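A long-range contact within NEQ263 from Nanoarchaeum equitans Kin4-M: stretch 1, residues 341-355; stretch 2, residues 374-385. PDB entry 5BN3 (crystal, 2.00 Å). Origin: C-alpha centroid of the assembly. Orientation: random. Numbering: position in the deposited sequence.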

# COMPACT_ATOMS: atom_id res chain seq x y z
N ASP B 341 -15.80 -27.11 -25.14
CA ASP B 341 -14.38 -26.98 -25.43
C ASP B 341 -14.13 -26.13 -26.67
O ASP B 341 -13.27 -25.25 -26.67
CB ASP B 341 -13.74 -28.37 -25.59
CG ASP B 341 -12.26 -28.37 -25.25
OD1 ASP B 341 -11.89 -27.80 -24.20
OD2 ASP B 341 -11.47 -28.95 -26.03
N ILE B 342 -14.89 -26.39 -27.73
CA ILE B 342 -14.74 -25.65 -28.99
C ILE B 342 -15.11 -24.17 -28.80
O ILE B 342 -14.47 -23.29 -29.38
CB ILE B 342 -15.57 -26.30 -30.13
CG1 ILE B 342 -14.68 -26.62 -31.34
CG2 ILE B 342 -16.74 -25.42 -30.56
CD1 ILE B 342 -14.32 -25.41 -32.18
N LEU B 343 -16.11 -23.90 -27.97
CA LEU B 343 -16.55 -22.53 -27.74
C LEU B 343 -15.50 -21.75 -26.95
O LEU B 343 -15.10 -20.66 -27.35
CB LEU B 343 -17.88 -22.51 -26.98
CG LEU B 343 -18.31 -21.16 -26.40
CD1 LEU B 343 -18.68 -20.19 -27.51
CD2 LEU B 343 -19.47 -21.33 -25.43
N ILE B 344 -15.05 -22.34 -25.85
CA ILE B 344 -14.09 -21.68 -24.96
C ILE B 344 -12.75 -21.44 -25.65
O ILE B 344 -12.21 -20.33 -25.60
CB ILE B 344 -13.87 -22.51 -23.68
CG1 ILE B 344 -15.15 -22.53 -22.83
CG2 ILE B 344 -12.72 -21.95 -22.87
CD1 ILE B 344 -15.64 -21.14 -22.45
N LYS B 345 -12.21 -22.47 -26.28
CA LYS B 345 -10.89 -22.37 -26.91
C LYS B 345 -10.86 -21.42 -28.11
O LYS B 345 -9.90 -20.68 -28.29
CB LYS B 345 -10.38 -23.77 -27.32
CG LYS B 345 -10.20 -24.73 -26.14
CD LYS B 345 -8.73 -24.94 -25.79
CE LYS B 345 -8.57 -25.72 -24.49
NZ LYS B 345 -9.17 -27.08 -24.54
N SER B 346 -11.91 -21.45 -28.92
CA SER B 346 -11.98 -20.59 -30.10
C SER B 346 -12.24 -19.13 -29.75
O SER B 346 -11.72 -18.23 -30.40
CB SER B 346 -13.05 -21.09 -31.08
OG SER B 346 -12.84 -22.45 -31.42
N TYR B 347 -13.05 -18.90 -28.72
CA TYR B 347 -13.33 -17.55 -28.24
C TYR B 347 -12.06 -16.92 -27.69
O TYR B 347 -11.76 -15.76 -27.96
CB TYR B 347 -14.44 -17.57 -27.18
CG TYR B 347 -14.88 -16.20 -26.71
CD1 TYR B 347 -15.40 -15.27 -27.60
CD2 TYR B 347 -14.81 -15.85 -25.37
CE1 TYR B 347 -15.81 -14.03 -27.18
CE2 TYR B 347 -15.22 -14.60 -24.93
CZ TYR B 347 -15.72 -13.69 -25.85
OH TYR B 347 -16.13 -12.45 -25.43
N ALA B 348 -11.31 -17.70 -26.92
CA ALA B 348 -10.05 -17.24 -26.34
C ALA B 348 -9.04 -16.87 -27.43
O ALA B 348 -8.39 -15.83 -27.35
CB ALA B 348 -9.47 -18.30 -25.43
N LYS B 349 -8.91 -17.74 -28.43
CA LYS B 349 -8.02 -17.47 -29.55
C LYS B 349 -8.50 -16.25 -30.33
O LYS B 349 -7.69 -15.46 -30.82
CB LYS B 349 -7.92 -18.70 -30.46
CG LYS B 349 -6.86 -18.59 -31.55
CD LYS B 349 -6.18 -19.93 -31.79
CE LYS B 349 -5.14 -19.83 -32.91
NZ LYS B 349 -4.11 -18.79 -32.64
N GLY B 350 -9.82 -16.09 -30.41
CA GLY B 350 -10.40 -14.93 -31.06
C GLY B 350 -10.07 -13.64 -30.33
O GLY B 350 -9.85 -12.60 -30.97
N LEU B 351 -10.03 -13.70 -29.01
CA LEU B 351 -9.73 -12.52 -28.20
C LEU B 351 -8.26 -12.10 -28.31
O LEU B 351 -7.95 -10.91 -28.31
CB LEU B 351 -10.10 -12.76 -26.73
CG LEU B 351 -11.60 -12.84 -26.43
CD1 LEU B 351 -11.84 -13.05 -24.94
CD2 LEU B 351 -12.30 -11.59 -26.90
N GLU B 352 -7.37 -13.09 -28.41
CA GLU B 352 -5.96 -12.82 -28.63
C GLU B 352 -5.77 -12.14 -29.98
O GLU B 352 -5.04 -11.16 -30.09
CB GLU B 352 -5.16 -14.13 -28.60
CG GLU B 352 -5.22 -14.88 -27.28
CD GLU B 352 -4.55 -16.24 -27.36
OE1 GLU B 352 -4.17 -16.66 -28.48
OE2 GLU B 352 -4.40 -16.90 -26.30
N ALA B 353 -6.45 -12.66 -31.00
CA ALA B 353 -6.41 -12.07 -32.33
C ALA B 353 -6.98 -10.66 -32.33
O ALA B 353 -6.58 -9.81 -33.12
CB ALA B 353 -7.17 -12.94 -33.31
N ARG B 354 -7.94 -10.41 -31.43
CA ARG B 354 -8.53 -9.08 -31.28
C ARG B 354 -7.53 -8.10 -30.68
O ARG B 354 -7.47 -6.93 -31.09
CB ARG B 354 -9.79 -9.16 -30.42
CG ARG B 354 -10.47 -7.82 -30.20
CD ARG B 354 -11.67 -7.93 -29.27
NE ARG B 354 -12.79 -8.66 -29.87
CZ ARG B 354 -13.90 -8.99 -29.23
NH1 ARG B 354 -14.07 -8.65 -27.96
NH2 ARG B 354 -14.86 -9.65 -29.86
N ASP B 355 -6.75 -8.56 -29.71
CA ASP B 355 -5.74 -7.73 -29.05
C ASP B 355 -4.71 -7.18 -30.04
O ASP B 355 -4.40 -5.99 -30.01
CB ASP B 355 -5.03 -8.53 -27.95
CG ASP B 355 -5.87 -8.64 -26.68
OD1 ASP B 355 -6.58 -7.67 -26.34
OD2 ASP B 355 -5.81 -9.70 -26.02
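Stretch 2 (374-385) KFAELVEKEFIK

Stretch 2 packs on stretch 1 as a steeply crossed helix pair, held by close apolar packing around Tyr347 and Ala376 and by a polar cluster centred on Glu380. Residues 374-384 are helical, with a wider pi-type turn at 379-384 in which Ile384 N bonds to Val379 O at 2.8 Å; Lys385 is the first residue to leave helical phi/psi. The axis of this helix approaches that of 341-355 to 7.9 Å at a signed crossing angle of -115°; the N-to-C directions thus differ by 115°, so the helices run neither parallel nor antiparallel but cross somewhat past perpendicular. Together the two stretches bury 534 Å².

The closest CA pair is Tyr347 CA and Ala376 CA, 5.0 Å apart. Gly350 makes room here: its CA is 4.0 Å from Ala376 CB, and a CB on the glycine would point toward stretch 2 and clash with that methyl group. Ala376 thus sits as a knob among Gly350, Tyr347, Leu351 and Arg354. Reciprocally, the Tyr347 side chain fits among Phe375, Ala376, Val379 and Glu380, with its CD1 3.8 Å from both Ala376 CB and Val379 CG1.

From this centre, Phe375 (chi1 t) reaches the surface of helix 341-355, its CE2 3.4 Å from Ser346 CB and 3.6 Å from the backbone N of Tyr347. Leu343 extends the apolar surface along stretch 2: its CD1 lies 4.0 Å from Val379 CG2 and over one face of the Phe383 ring, while its CD2 is 3.6 Å from Phe383 CE2.

Glu380 points toward stretch 1 and joins two of its residues. Glu380 OE2 accepts a short hydrogen bond from Tyr347 OH (2.5 Å) and a salt-bridging one from Arg354 NH1 (3.1 Å). A weak bond from Arg354 NH2 to Glu380 OE1 (3.3 Å) makes the pairing two-pronged, the terminal guanidinium nitrogens NH1 and NH2 each bonding one carboxylate oxygen.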

# COMPACT_ATOMS: atom_id res chain seq x y z
N LYS B 374 -13.43 -13.14 -36.09
CA LYS B 374 -14.84 -13.04 -36.44
C LYS B 374 -15.70 -13.89 -35.51
O LYS B 374 -16.81 -13.49 -35.15
CB LYS B 374 -15.05 -13.48 -37.89
CG LYS B 374 -16.47 -13.28 -38.40
CD LYS B 374 -16.66 -13.96 -39.75
CE LYS B 374 -17.95 -13.53 -40.41
NZ LYS B 374 -18.16 -14.23 -41.72
N PHE B 375 -15.18 -15.05 -35.13
CA PHE B 375 -15.88 -15.96 -34.23
C PHE B 375 -16.21 -15.29 -32.90
O PHE B 375 -17.33 -15.36 -32.42
CB PHE B 375 -15.05 -17.22 -33.99
CG PHE B 375 -15.69 -18.22 -33.07
CD1 PHE B 375 -16.67 -19.08 -33.54
CD2 PHE B 375 -15.31 -18.30 -31.74
CE1 PHE B 375 -17.26 -20.01 -32.69
CE2 PHE B 375 -15.90 -19.22 -30.89
CZ PHE B 375 -16.88 -20.07 -31.37
N ALA B 376 -15.21 -14.63 -32.33
CA ALA B 376 -15.38 -13.93 -31.06
C ALA B 376 -16.39 -12.80 -31.17
O ALA B 376 -17.14 -12.54 -30.23
CB ALA B 376 -14.04 -13.41 -30.56
N GLU B 377 -16.41 -12.12 -32.31
CA GLU B 377 -17.37 -11.05 -32.55
C GLU B 377 -18.79 -11.60 -32.59
O GLU B 377 -19.70 -11.03 -32.00
CB GLU B 377 -17.05 -10.32 -33.86
CG GLU B 377 -18.00 -9.18 -34.17
CD GLU B 377 -17.96 -8.75 -35.63
OE1 GLU B 377 -16.93 -9.00 -36.30
OE2 GLU B 377 -18.96 -8.17 -36.10
N LEU B 378 -18.97 -12.72 -33.29
CA LEU B 378 -20.28 -13.33 -33.45
C LEU B 378 -20.77 -14.03 -32.18
O LEU B 378 -21.97 -14.08 -31.91
CB LEU B 378 -20.27 -14.32 -34.62
CG LEU B 378 -20.04 -13.78 -36.03
CD1 LEU B 378 -19.79 -14.91 -37.01
CD2 LEU B 378 -21.23 -12.95 -36.47
N VAL B 379 -19.84 -14.58 -31.40
CA VAL B 379 -20.17 -15.19 -30.12
C VAL B 379 -20.85 -14.15 -29.22
O VAL B 379 -21.87 -14.43 -28.59
CB VAL B 379 -18.92 -15.76 -29.42
CG1 VAL B 379 -19.14 -15.90 -27.92
CG2 VAL B 379 -18.55 -17.10 -30.02
N GLU B 380 -20.27 -12.96 -29.17
CA GLU B 380 -20.80 -11.89 -28.33
C GLU B 380 -22.13 -11.35 -28.87
O GLU B 380 -23.00 -10.97 -28.09
CB GLU B 380 -19.77 -10.77 -28.19
CG GLU B 380 -18.47 -11.21 -27.51
CD GLU B 380 -17.40 -10.14 -27.51
OE1 GLU B 380 -17.60 -9.08 -28.14
OE2 GLU B 380 -16.35 -10.36 -26.87
N LYS B 381 -22.28 -11.33 -30.19
CA LYS B 381 -23.47 -10.75 -30.82
C LYS B 381 -24.65 -11.70 -30.93
O LYS B 381 -25.80 -11.28 -30.83
CB LYS B 381 -23.12 -10.21 -32.21
CG LYS B 381 -22.35 -8.90 -32.20
CD LYS B 381 -21.87 -8.53 -33.59
CE LYS B 381 -21.22 -7.16 -33.60
NZ LYS B 381 -20.51 -6.88 -34.88
N GLU B 382 -24.37 -12.99 -31.13
CA GLU B 382 -25.43 -13.94 -31.44
C GLU B 382 -25.58 -15.06 -30.41
O GLU B 382 -26.64 -15.68 -30.31
CB GLU B 382 -25.21 -14.54 -32.84
CG GLU B 382 -25.02 -13.49 -33.93
CD GLU B 382 -25.12 -14.08 -35.33
OE1 GLU B 382 -25.24 -15.31 -35.44
OE2 GLU B 382 -25.07 -13.30 -36.30
N PHE B 383 -24.53 -15.33 -29.65
CA PHE B 383 -24.55 -16.42 -28.68
C PHE B 383 -24.78 -15.89 -27.26
O PHE B 383 -25.72 -16.31 -26.58
CB PHE B 383 -23.26 -17.23 -28.76
CG PHE B 383 -23.21 -18.39 -27.81
CD1 PHE B 383 -23.86 -19.57 -28.10
CD2 PHE B 383 -22.50 -18.29 -26.62
CE1 PHE B 383 -23.81 -20.65 -27.23
CE2 PHE B 383 -22.45 -19.36 -25.74
CZ PHE B 383 -23.11 -20.54 -26.04
N ILE B 384 -23.92 -14.98 -26.82
CA ILE B 384 -24.04 -14.39 -25.49
C ILE B 384 -25.27 -13.48 -25.40
O ILE B 384 -26.08 -13.62 -24.48
CB ILE B 384 -22.78 -13.58 -25.11
CG1 ILE B 384 -21.55 -14.51 -25.09
CG2 ILE B 384 -22.95 -12.92 -23.76
CD1 ILE B 384 -20.26 -13.80 -24.73
N LYS B 385 -25.40 -12.56 -26.35
CA LYS B 385 -26.53 -11.64 -26.38
C LYS B 385 -27.84 -12.42 -26.51
O LYS B 385 -27.99 -13.27 -27.39
CB LYS B 385 -26.39 -10.64 -27.54
CG LYS B 385 -27.43 -9.52 -27.55
CD LYS B 385 -27.19 -8.54 -28.70
CE LYS B 385 -28.28 -7.48 -28.76
NZ LYS B 385 -28.22 -6.50 -27.64